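Local coordinates for alpha-glucosidase (Pseudoalteromonas sp. K8, PDB 5HQA), which probably hydrolyses alpha-glucosides as a chloride-activated, calcium-binding glycoside hydrolase of family 97, and binds acarbose in its pocket, at residues 280-288 with 310-321. Residues are numbered along the deposited sequence; the frame is centred on the assembly and turned at random.
Sequences WGSGDKHGA and VEGWNTGWDGDW. With AC1 (4,6-dideoxy-4-{[(1S,4R,5S,6S)-4,5,6-trihydroxy-3-(hydroxymethyl)cyclohex-2-en-1-yl]amino}-alpha-D-glucopyranose), chain B; FMT (formic acid), chain J.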
ATOM      1  N   TRP A 280     -25.371   2.861  -7.583  1.00 16.37           N
ATOM      2  CA  TRP A 280     -24.878   1.528  -7.908  1.00 16.07           C
ATOM      3  C   TRP A 280     -26.026   0.617  -8.315  1.00 19.80           C
ATOM      4  O   TRP A 280     -25.891  -0.190  -9.243  1.00 21.31           O
ATOM      5  CB  TRP A 280     -24.145   0.921  -6.713  1.00 13.91           C
ATOM      6  CG  TRP A 280     -22.727   1.394  -6.470  1.00 15.76           C
ATOM      7  CD1 TRP A 280     -21.588   0.904  -7.044  1.00 15.11           C
ATOM      8  CD2 TRP A 280     -22.307   2.405  -5.546  1.00 16.18           C
ATOM      9  NE1 TRP A 280     -20.483   1.562  -6.547  1.00 14.77           N
ATOM     10  CE2 TRP A 280     -20.896   2.488  -5.627  1.00 15.77           C
ATOM     11  CE3 TRP A 280     -22.985   3.258  -4.665  1.00 17.09           C
ATOM     12  CZ2 TRP A 280     -20.148   3.387  -4.855  1.00 16.42           C
ATOM     13  CZ3 TRP A 280     -22.242   4.152  -3.896  1.00 18.99           C
ATOM     14  CH2 TRP A 280     -20.838   4.212  -4.002  1.00 16.13           C
ATOM     15  N   GLY A 281     -27.160   0.724  -7.617  1.00 17.71           N
ATOM     16  CA  GLY A 281     -28.309  -0.098  -7.918  1.00 17.81           C
ATOM     17  C   GLY A 281     -29.077   0.418  -9.114  1.00 21.54           C
ATOM     18  O   GLY A 281     -28.828   1.505  -9.627  1.00 21.03           O
ATOM     19  N   SER A 282     -30.040  -0.386  -9.557  1.00 21.62           N
ATOM     20  CA  SER A 282     -30.761  -0.079 -10.781  1.00 23.54           C
ATOM     21  C   SER A 282     -31.681   1.124 -10.583  1.00 24.12           C
ATOM     22  O   SER A 282     -32.004   1.516  -9.458  1.00 24.10           O
ATOM     23  CB  SER A 282     -31.571  -1.291 -11.233  1.00 27.04           C
ATOM     24  OG  SER A 282     -32.557  -1.601 -10.269  1.00 29.36           O
ATOM     25  N   GLY A 283     -32.101   1.715 -11.694  1.00 23.64           N
ATOM     26  CA  GLY A 283     -33.027   2.822 -11.644  1.00 25.60           C
ATOM     27  C   GLY A 283     -32.610   3.926 -12.586  1.00 26.10           C
ATOM     28  O   GLY A 283     -31.678   3.777 -13.373  1.00 26.87           O
ATOM     29  N   ASP A 284     -33.311   5.059 -12.474  1.00 26.86           N
ATOM     30  CA  ASP A 284     -33.125   6.177 -13.395  1.00 28.17           C
ATOM     31  C   ASP A 284     -31.729   6.780 -13.332  1.00 29.37           C
ATOM     32  O   ASP A 284     -31.314   7.453 -14.281  1.00 29.93           O
ATOM     33  CB  ASP A 284     -34.157   7.272 -13.105  1.00 32.79           C
ATOM     34  CG  ASP A 284     -35.579   6.814 -13.358  1.00 39.65           C
ATOM     35  OD1 ASP A 284     -35.765   5.864 -14.150  0.42 38.92           O
ATOM     36  OD2 ASP A 284     -36.510   7.408 -12.769  0.49 41.52           O
ATOM     37  N   LYS A 285     -30.996   6.575 -12.238  1.00 26.80           N
ATOM     38  CA  LYS A 285     -29.665   7.146 -12.090  1.00 25.71           C
ATOM     39  C   LYS A 285     -28.575   6.081 -12.091  1.00 22.92           C
ATOM     40  O   LYS A 285     -27.442   6.367 -11.691  1.00 22.13           O
ATOM     41  CB  LYS A 285     -29.591   7.975 -10.808  1.00 27.67           C
ATOM     42  CG  LYS A 285     -30.476   9.224 -10.807  1.00 35.24           C
ATOM     43  CD  LYS A 285     -30.515   9.867  -9.419  1.00 42.32           C
ATOM     44  CE  LYS A 285     -29.112  10.062  -8.834  1.00 46.67           C
ATOM     45  NZ  LYS A 285     -29.126  10.462  -7.389  1.00 46.63           N
ATOM     46  N   HIS A 286     -28.894   4.862 -12.529  1.00 20.61           N
ATOM     47  CA  HIS A 286     -27.927   3.769 -12.500  1.00 19.12           C
ATOM     48  C   HIS A 286     -26.671   4.138 -13.286  1.00 20.40           C
ATOM     49  O   HIS A 286     -26.749   4.556 -14.444  1.00 22.28           O
ATOM     50  CB  HIS A 286     -28.560   2.503 -13.076  1.00 18.83           C
ATOM     51  CG  HIS A 286     -27.727   1.274 -12.879  1.00 19.51           C
ATOM     52  ND1 HIS A 286     -27.755   0.207 -13.752  1.00 19.92           N
ATOM     53  CD2 HIS A 286     -26.849   0.941 -11.904  1.00 19.26           C
ATOM     54  CE1 HIS A 286     -26.928  -0.729 -13.321  1.00 20.00           C
ATOM     55  NE2 HIS A 286     -26.367  -0.310 -12.201  1.00 19.05           N
ATOM     56  N   GLY A 287     -25.506   3.994 -12.653  1.00 17.59           N
ATOM     57  CA  GLY A 287     -24.271   4.347 -13.340  1.00 17.43           C
ATOM     58  C   GLY A 287     -23.897   3.353 -14.429  1.00 20.42           C
ATOM     59  O   GLY A 287     -23.545   3.739 -15.548  1.00 20.30           O
ATOM     60  N   ALA A 288     -23.985   2.055 -14.119  1.00 19.23           N
ATOM     61  CA  ALA A 288     -23.427   0.992 -14.960  1.00 19.40           C
ATOM     62  C   ALA A 288     -24.422   0.594 -16.048  1.00 21.58           C
ATOM     63  O   ALA A 288     -25.082  -0.443 -15.982  1.00 23.04           O
ATOM     64  CB  ALA A 288     -23.047  -0.209 -14.100  1.00 16.12           C
ATOM     65  N   VAL A 310     -16.099  -0.087 -14.012  1.00 15.42           N
ATOM     66  CA  VAL A 310     -17.540   0.117 -13.889  1.00 14.96           C
ATOM     67  C   VAL A 310     -18.032  -0.642 -12.666  1.00 18.51           C
ATOM     68  O   VAL A 310     -17.929  -1.875 -12.617  1.00 18.69           O
ATOM     69  CB  VAL A 310     -18.311  -0.338 -15.138  1.00 17.11           C
ATOM     70  CG1 VAL A 310     -19.779  -0.064 -14.946  1.00 15.49           C
ATOM     71  CG2 VAL A 310     -17.809   0.374 -16.380  1.00 16.36           C
ATOM     72  N   GLU A 311     -18.563   0.090 -11.684  1.00 15.46           N
ATOM     73  CA  GLU A 311     -19.147  -0.505 -10.486  1.00 13.56           C
ATOM     74  C   GLU A 311     -20.667  -0.473 -10.575  1.00 15.94           C
ATOM     75  O   GLU A 311     -21.258   0.463 -11.122  1.00 15.94           O
ATOM     76  CB  GLU A 311     -18.689   0.219  -9.217  1.00 12.73           C
ATOM     77  CG  GLU A 311     -17.190   0.205  -9.046  1.00 12.25           C
ATOM     78  CD  GLU A 311     -16.745   0.702  -7.688  1.00 15.05           C
ATOM     79  OE1 GLU A 311     -17.595   1.179  -6.908  1.00 14.29           O
ATOM     80  OE2 GLU A 311     -15.527   0.627  -7.409  1.00 15.20           O
ATOM     81  N   GLY A 312     -21.297  -1.505 -10.023  1.00 15.99           N
ATOM     82  CA  GLY A 312     -22.737  -1.620 -10.088  1.00 17.68           C
ATOM     83  C   GLY A 312     -23.248  -2.335 -11.314  1.00 16.79           C
ATOM     84  O   GLY A 312     -24.426  -2.184 -11.656  1.00 17.13           O
ATOM     85  N   TRP A 313     -22.395  -3.104 -11.992  1.00 16.00           N
ATOM     86  CA  TRP A 313     -22.792  -3.777 -13.223  1.00 16.13           C
ATOM     87  C   TRP A 313     -23.561  -5.065 -12.957  1.00 17.98           C
ATOM     88  O   TRP A 313     -24.332  -5.500 -13.817  1.00 18.86           O
ATOM     89  CB  TRP A 313     -21.549  -4.087 -14.070  1.00 16.09           C
ATOM     90  CG  TRP A 313     -20.652  -5.101 -13.406  1.00 17.20           C
ATOM     91  CD1 TRP A 313     -19.639  -4.851 -12.517  1.00 14.92           C
ATOM     92  CD2 TRP A 313     -20.716  -6.526 -13.550  1.00 17.52           C
ATOM     93  NE1 TRP A 313     -19.066  -6.032 -12.111  1.00 15.64           N
ATOM     94  CE2 TRP A 313     -19.709  -7.075 -12.728  1.00 15.97           C
ATOM     95  CE3 TRP A 313     -21.527  -7.390 -14.299  1.00 17.02           C
ATOM     96  CZ2 TRP A 313     -19.485  -8.451 -12.634  1.00 16.54           C
ATOM     97  CZ3 TRP A 313     -21.306  -8.760 -14.207  1.00 17.83           C
ATOM     98  CH2 TRP A 313     -20.290  -9.275 -13.377  1.00 17.43           C
ATOM     99  N   ASN A 314     -23.370  -5.675 -11.793  1.00 18.45           N
ATOM    100  CA  ASN A 314     -23.880  -7.002 -11.483  1.00 18.15           C
ATOM    101  C   ASN A 314     -25.055  -6.902 -10.521  1.00 19.32           C
ATOM    102  O   ASN A 314     -25.128  -5.972  -9.716  1.00 19.37           O
ATOM    103  CB  ASN A 314     -22.781  -7.864 -10.858  1.00 18.59           C
ATOM    104  CG  ASN A 314     -22.144  -7.205  -9.637  1.00 19.90           C
ATOM    105  OD1 ASN A 314     -21.848  -6.006  -9.636  1.00 19.94           O
ATOM    106  ND2 ASN A 314     -21.927  -7.993  -8.596  1.00 17.61           N
ATOM    107  N   THR A 315     -25.969  -7.869 -10.589  1.00 18.34           N
ATOM    108  CA  THR A 315     -27.138  -7.811  -9.722  1.00 19.66           C
ATOM    109  C   THR A 315     -26.745  -7.986  -8.254  1.00 21.79           C
ATOM    110  O   THR A 315     -25.794  -8.702  -7.910  1.00 18.48           O
ATOM    111  CB  THR A 315     -28.174  -8.860 -10.128  1.00 20.65           C
ATOM    112  OG1 THR A 315     -27.643 -10.174  -9.929  1.00 22.30           O
ATOM    113  CG2 THR A 315     -28.557  -8.685 -11.588  1.00 21.33           C
ATOM    114  N   GLY A 316     -27.478  -7.288  -7.385  1.00 20.77           N
ATOM    115  CA  GLY A 316     -27.249  -7.380  -5.958  1.00 19.23           C
ATOM    116  C   GLY A 316     -27.058  -6.044  -5.269  1.00 19.68           C
ATOM    117  O   GLY A 316     -27.003  -5.987  -4.036  1.00 20.03           O
ATOM    118  N   TRP A 317     -26.951  -4.960  -6.038  1.00 17.73           N
ATOM    119  CA  TRP A 317     -26.725  -3.648  -5.446  1.00 17.55           C
ATOM    120  C   TRP A 317     -28.008  -2.950  -5.018  1.00 20.21           C
ATOM    121  O   TRP A 317     -27.930  -1.950  -4.297  1.00 21.30           O
ATOM    122  CB  TRP A 317     -25.974  -2.729  -6.420  1.00 15.89           C
ATOM    123  CG  TRP A 317     -24.557  -3.156  -6.710  1.00 15.01           C
ATOM    124  CD1 TRP A 317     -24.153  -4.046  -7.661  1.00 16.53           C
ATOM    125  CD2 TRP A 317     -23.366  -2.706  -6.051  1.00 14.13           C
ATOM    126  NE1 TRP A 317     -22.787  -4.181  -7.637  1.00 15.14           N
ATOM    127  CE2 TRP A 317     -22.276  -3.367  -6.661  1.00 14.99           C
ATOM    128  CE3 TRP A 317     -23.111  -1.805  -5.009  1.00 14.02           C
ATOM    129  CZ2 TRP A 317     -20.951  -3.160  -6.261  1.00 13.52           C
ATOM    130  CZ3 TRP A 317     -21.784  -1.599  -4.608  1.00 14.54           C
ATOM    131  CH2 TRP A 317     -20.725  -2.279  -5.234  1.00 13.50           C
ATOM    132  N   ASP A 318     -29.174  -3.426  -5.445  1.00 19.33           N
ATOM    133  CA  ASP A 318     -30.401  -2.699  -5.144  1.00 20.91           C
ATOM    134  C   ASP A 318     -30.671  -2.674  -3.647  1.00 23.93           C
ATOM    135  O   ASP A 318     -30.471  -3.669  -2.943  1.00 23.61           O
ATOM    136  CB  ASP A 318     -31.587  -3.324  -5.866  1.00 21.59           C
ATOM    137  CG  ASP A 318     -31.568  -3.051  -7.348  1.00 26.59           C
ATOM    138  OD1 ASP A 318     -30.490  -2.742  -7.888  1.00 25.14           O
ATOM    139  OD2 ASP A 318     -32.635  -3.157  -7.976  1.00 34.49           O
ATOM    140  N   GLY A 319     -31.150  -1.527  -3.169  1.00 25.15           N
ATOM    141  CA  GLY A 319     -31.495  -1.360  -1.775  1.00 25.38           C
ATOM    142  C   GLY A 319     -30.373  -0.700  -1.013  1.00 30.65           C
ATOM    143  O   GLY A 319     -29.968   0.422  -1.336  1.00 35.18           O
ATOM    144  N   ASP A 320     -29.842  -1.394  -0.013  1.00 28.53           N
ATOM    145  CA  ASP A 320     -28.699  -0.915   0.757  1.00 27.51           C
ATOM    146  C   ASP A 320     -27.576  -1.927   0.539  1.00 24.90           C
ATOM    147  O   ASP A 320     -27.530  -2.962   1.211  1.00 24.90           O
ATOM    148  CB  ASP A 320     -29.063  -0.764   2.231  1.00 34.43           C
ATOM    149  CG  ASP A 320     -28.039   0.050   3.004  1.00 49.74           C
ATOM    150  OD1 ASP A 320     -26.892   0.190   2.518  1.00 51.46           O
ATOM    151  OD2 ASP A 320     -28.383   0.546   4.102  1.00 56.57           O
ATOM    152  N   TRP A 321     -26.677  -1.639  -0.410  1.00 20.68           N
ATOM    153  CA  TRP A 321     -25.724  -2.658  -0.843  1.00 19.37           C
ATOM    154  C   TRP A 321     -24.769  -3.073   0.272  1.00 19.87           C
ATOM    155  O   TRP A 321     -24.229  -4.182   0.215  1.00 20.53           O
ATOM    156  CB  TRP A 321     -24.940  -2.177  -2.072  1.00 17.66           C
ATOM    157  CG  TRP A 321     -24.084  -0.964  -1.832  1.00 18.78           C
ATOM    158  CD1 TRP A 321     -24.423   0.336  -2.082  1.00 20.31           C
ATOM    159  CD2 TRP A 321     -22.753  -0.936  -1.299  1.00 18.92           C
ATOM    160  NE1 TRP A 321     -23.384   1.169  -1.741  1.00 18.99           N
ATOM    161  CE2 TRP A 321     -22.348   0.413  -1.258  1.00 20.48           C
ATOM    162  CE3 TRP A 321     -21.859  -1.921  -0.860  1.00 19.06           C
ATOM    163  CZ2 TRP A 321     -21.094   0.804  -0.788  1.00 21.47           C
ATOM    164  CZ3 TRP A 321     -20.613  -1.529  -0.396  1.00 18.81           C
ATOM    165  CH2 TRP A 321     -20.242  -0.180  -0.361  1.00 19.85           C
TER
HETATM  166  C1  AC1 B   3     -17.711   2.301   3.634  1.00 28.84           C
HETATM  167  O2  AC1 B   3     -15.696   1.973   4.886  1.00 22.59           O
HETATM  168  C2  AC1 B   3     -16.320   1.684   3.624  1.00 22.81           C
HETATM  169  C4A AC1 B   3     -15.976   1.443  -3.953  1.00 15.05           C
HETATM  170  C3  AC1 B   3     -15.495   2.189   2.471  1.00 17.22           C
HETATM  171  O3  AC1 B   3     -14.165   1.644   2.531  1.00 15.78           O
HETATM  172  C4  AC1 B   3     -16.177   1.856   1.170  1.00 15.63           C
HETATM  173  N4A AC1 B   3     -15.303   2.056  -0.029  1.00 14.18           N
HETATM  174  C5  AC1 B   3     -17.348   2.825   1.201  1.00 23.06           C
HETATM  175  O5  AC1 B   3     -18.295   2.364   2.253  1.00 25.95           O
HETATM  176  C6  AC1 B   3     -18.095   2.953  -0.090  1.00 22.42           C
HETATM  177  C1B AC1 B   3     -15.278   0.899  -0.994  1.00 19.62           C
HETATM  178  C2B AC1 B   3     -14.206   1.214  -2.233  1.00 19.86           C
HETATM  179  O2B AC1 B   3     -12.975   1.628  -1.641  1.00 13.05           O
HETATM  180  C3B AC1 B   3     -14.737   2.139  -3.148  1.00 18.63           C
HETATM  181  O3B AC1 B   3     -13.773   2.581  -4.135  1.00 17.17           O
HETATM  182  O4  AC1 B   3     -16.612   2.395  -4.784  1.00 14.28           O
HETATM  183  C5B AC1 B   3     -16.954   0.843  -3.076  1.00 14.41           C
HETATM  184  C7B AC1 B   3     -16.550   0.542  -1.529  1.00 14.01           C
HETATM  185  C6B AC1 B   3     -18.049  -0.016  -3.731  1.00 15.74           C
HETATM  186  O6B AC1 B   3     -17.463  -1.213  -4.136  1.00 22.24           O
HETATM  187  C   FMT J 709     -26.880   2.391  -4.866  1.00 39.92           C
HETATM  188  O1  FMT J 709     -26.564   3.571  -5.020  1.00 33.88           O
HETATM  189  O2  FMT J 709     -27.969   1.900  -5.180  1.00 46.53           O
HETATM  190  O   HOH W   1     -23.654   1.760 -11.293  1.00 17.85           O
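Two loops run close together at Trp280 and Gly312, whose CA atoms are 4.4 Å apart, and again at Gly281 and Asp318. Trp280 is the largest single contributor to the contact. Its five-membered ring makes an offset stack with the six-membered ring of Trp317, the planes only 11° apart. Trp321 lies over the same face further along, its ring turned obliquely and its NE1 3.6 Å from CE3 of Trp280. Trp280 NE1 gives a nearly straight hydrogen bond (2.9 Å) to Glu311 OE1, in the indole plane and on the anti lone pair of the oxygen. Glu311 is extended beyond CG and runs alongside the indole. Its OE1 also accepts a bond from O4 of the acarbose unit AC1, while OE2 forms a salt bridge with Lys386. Val310 ends strand 307-310 of the parallel sheet, and the loop that follows belongs to the TIM-barrel-type catalytic domain. Trp280, Glu311, Trp317 and Trp321 all line the glycan pocket. With an alanine here in place of Trp280, the indole stack and N-H are lost, which would probably open a gap against Trp317 and Trp321 and leave the Glu311 carboxylate less firmly oriented. His286 NE2 gives a hydrogen bond to Gly312 O (2.8 Å), in the imidazole plane but tilted from the carbonyl plane. CG of His286 is anti to the backbone N (chi1 -170°), which carries the ring across to that carbonyl; ND1 is held by Asp336. The CB of Ala288 packs tightly on Val310 CG1 at 3.4 Å. A water joins Glu311 O to Ala288 N, the latter bond weak. At the outer end, Asp318 grips Ser282 twice: OD1 takes Ser282 N from above the carboxylate plane (2.9 Å), and OD2 takes Ser282 OG on its syn side (2.8 Å).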